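Local coordinates for protein molybdopterin synthase catalytic subunit (Homo sapiens, PDB 5MPO) that catalyses molybdopterin formation by transferring two sulfur atoms from a thiocarboxylated carrier subunit to precursor Z, creating the dithiolene group, at residues Cys82-Gln87 / Val126-Asp131. Numbering follows the deposited sequence.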
loop_
_atom_site.group_PDB
_atom_site.type_symbol
_atom_site.label_atom_id
_atom_site.label_comp_id
_atom_site.label_asym_id
_atom_site.label_seq_id
_atom_site.Cartn_x
_atom_site.Cartn_y
_atom_site.Cartn_z
ATOM N N CYS C 82 -14.912 -1.588 -7.035
ATOM C CA CYS C 82 -14.973 -2.684 -6.031
ATOM C C CYS C 82 -15.304 -4.039 -6.653
ATOM O O CYS C 82 -14.659 -5.077 -6.410
ATOM C CB CYS C 82 -15.931 -2.343 -4.915
ATOM S SG CYS C 82 -15.228 -1.015 -3.886
ATOM N N SER C 83 -16.272 -3.987 -7.527
ATOM C CA SER C 83 -16.844 -5.163 -8.108
ATOM C C SER C 83 -15.854 -5.765 -9.128
ATOM O O SER C 83 -15.668 -6.960 -9.237
ATOM C CB SER C 83 -18.203 -4.726 -8.705
ATOM O OG SER C 83 -18.769 -5.737 -9.478
ATOM N N ASP C 84 -15.189 -4.923 -9.886
ATOM C CA ASP C 84 -14.207 -5.410 -10.814
ATOM C C ASP C 84 -12.997 -6.002 -10.090
ATOM O O ASP C 84 -12.471 -7.025 -10.490
ATOM C CB ASP C 84 -13.817 -4.270 -11.722
ATOM C CG ASP C 84 -14.961 -3.933 -12.754
ATOM O OD1 ASP C 84 -15.865 -4.777 -13.034
ATOM O OD2 ASP C 84 -14.933 -2.837 -13.304
ATOM N N ILE C 85 -12.573 -5.360 -9.027
ATOM C CA ILE C 85 -11.532 -5.888 -8.202
ATOM C C ILE C 85 -11.884 -7.290 -7.734
ATOM O O ILE C 85 -11.066 -8.183 -7.857
ATOM C CB ILE C 85 -11.243 -5.002 -6.990
ATOM C CG1 ILE C 85 -10.411 -3.787 -7.426
ATOM C CG2 ILE C 85 -10.502 -5.772 -5.920
ATOM C CD1 ILE C 85 -10.236 -2.760 -6.344
ATOM N N ARG C 86 -13.098 -7.497 -7.265
ATOM C CA ARG C 86 -13.488 -8.839 -6.802
ATOM C C ARG C 86 -13.660 -9.866 -7.952
ATOM O O ARG C 86 -13.735 -11.050 -7.707
ATOM C CB ARG C 86 -14.768 -8.766 -5.988
ATOM C CG ARG C 86 -14.620 -8.013 -4.704
ATOM C CD ARG C 86 -15.975 -7.802 -4.038
ATOM N NE ARG C 86 -15.861 -6.904 -2.869
ATOM C CZ ARG C 86 -15.319 -7.215 -1.696
ATOM N NH1 ARG C 86 -14.853 -8.414 -1.455
ATOM N NH2 ARG C 86 -15.270 -6.311 -0.726
ATOM N N GLN C 87 -13.698 -9.420 -9.199
ATOM C CA GLN C 87 -13.763 -10.348 -10.315
ATOM C C GLN C 87 -12.368 -10.930 -10.603
ATOM O O GLN C 87 -12.231 -12.044 -11.069
ATOM C CB GLN C 87 -14.512 -9.721 -11.494
ATOM C CG GLN C 87 -13.885 -9.953 -12.877
ATOM C CD GLN C 87 -14.608 -9.243 -14.052
ATOM O OE1 GLN C 87 -15.549 -8.416 -13.870
ATOM N NE2 GLN C 87 -14.169 -9.582 -15.274
ATOM N N VAL C 126 -5.089 -2.437 -4.600
ATOM C CA VAL C 126 -4.990 -1.063 -4.172
ATOM C C VAL C 126 -4.486 -0.248 -5.329
ATOM O O VAL C 126 -4.981 0.854 -5.626
ATOM C CB VAL C 126 -4.068 -0.907 -2.969
ATOM C CG1 VAL C 126 -3.579 0.526 -2.816
ATOM C CG2 VAL C 126 -4.825 -1.287 -1.717
ATOM N N SER C 127 -3.510 -0.809 -6.000
ATOM C CA SER C 127 -2.916 -0.146 -7.127
ATOM C C SER C 127 -3.942 0.073 -8.263
ATOM O O SER C 127 -4.040 1.163 -8.782
ATOM C CB SER C 127 -1.715 -0.949 -7.607
ATOM O OG SER C 127 -1.091 -0.264 -8.647
ATOM N N TYR C 128 -4.686 -0.966 -8.631
ATOM C CA TYR C 128 -5.763 -0.839 -9.589
ATOM C C TYR C 128 -6.857 0.176 -9.127
ATOM O O TYR C 128 -7.393 0.900 -9.936
ATOM C CB TYR C 128 -6.450 -2.168 -9.803
ATOM C CG TYR C 128 -7.659 -2.058 -10.723
ATOM C CD1 TYR C 128 -7.498 -1.997 -12.146
ATOM C CD2 TYR C 128 -8.976 -2.011 -10.192
ATOM C CE1 TYR C 128 -8.597 -1.943 -12.993
ATOM C CE2 TYR C 128 -10.098 -1.929 -11.042
ATOM C CZ TYR C 128 -9.924 -1.887 -12.433
ATOM O OH TYR C 128 -11.034 -1.791 -13.271
ATOM N N ALA C 129 -7.168 0.191 -7.836
ATOM C CA ALA C 129 -8.165 1.091 -7.322
ATOM C C ALA C 129 -7.755 2.572 -7.506
ATOM O O ALA C 129 -8.520 3.347 -8.069
ATOM C CB ALA C 129 -8.460 0.776 -5.877
ATOM N N ILE C 130 -6.586 2.963 -7.037
ATOM C CA ILE C 130 -6.163 4.342 -7.199
ATOM C C ILE C 130 -6.003 4.764 -8.673
ATOM O O ILE C 130 -6.406 5.842 -9.044
ATOM C CB ILE C 130 -4.909 4.699 -6.372
ATOM C CG1 ILE C 130 -4.634 6.212 -6.468
ATOM C CG2 ILE C 130 -3.661 3.940 -6.826
ATOM C CD1 ILE C 130 -5.768 7.090 -5.906
ATOM N N ASP C 131 -5.453 3.915 -9.502
ATOM C CA ASP C 131 -5.363 4.205 -10.926
ATOM C C ASP C 131 -6.688 4.393 -11.632
ATOM O O ASP C 131 -6.831 5.251 -12.542
ATOM C CB ASP C 131 -4.582 3.097 -11.684
ATOM C CG ASP C 131 -3.062 3.103 -11.325
ATOM O OD1 ASP C 131 -2.561 4.048 -10.648
ATOM O OD2 ASP C 131 -2.378 2.142 -11.687
#
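Tyr-128, whose backbone O is hydrogen-bonded to Thr-132 OG1 further along its own helix, sends its ring across to Asp-84 and Ile-85. The two helices run roughly antiparallel, with segment axes 10.4 Å apart and 149° between their directions. Nearest across them are the CA atoms of Ile-85 and Tyr-128, at 7.8 Å. The tyrosine ring is carried toward helix 73-88 because its CG stands opposite the backbone N (chi1 176°). The Ile-85 side chain runs alongside it, pointing the other way, and its CG1 comes obliquely to the ring, 3.6 Å from Tyr-128 CD2. The extended isoleucine branch carries on inward, and its CD1 reaches Ala-129 CB at 4.0 Å. At the outer end of the ring, Tyr-128 OH lies 4.0 Å from Asp-84 OD2, too far for a direct hydrogen bond; carboxylate and ring planes are 68° apart. On the sheet side, Ile-85 rests on Val-91 and Ile-94 and Ala-129 on Ile-112, so the two helices lie side by side against the mixed sheet of this MoaE fold. On another side of helix 119-136, Asp-131 makes a salt bridge to Arg-119 of the second subunit. Replacing Tyr-128 with an alanine would probably open a gap beside Ile-85 and leave its CG1 without the ring that covers it. With no hydrogen bond joining the segments, their cohesion here is apolar, resting on aliphatic carbon against ring and methyl.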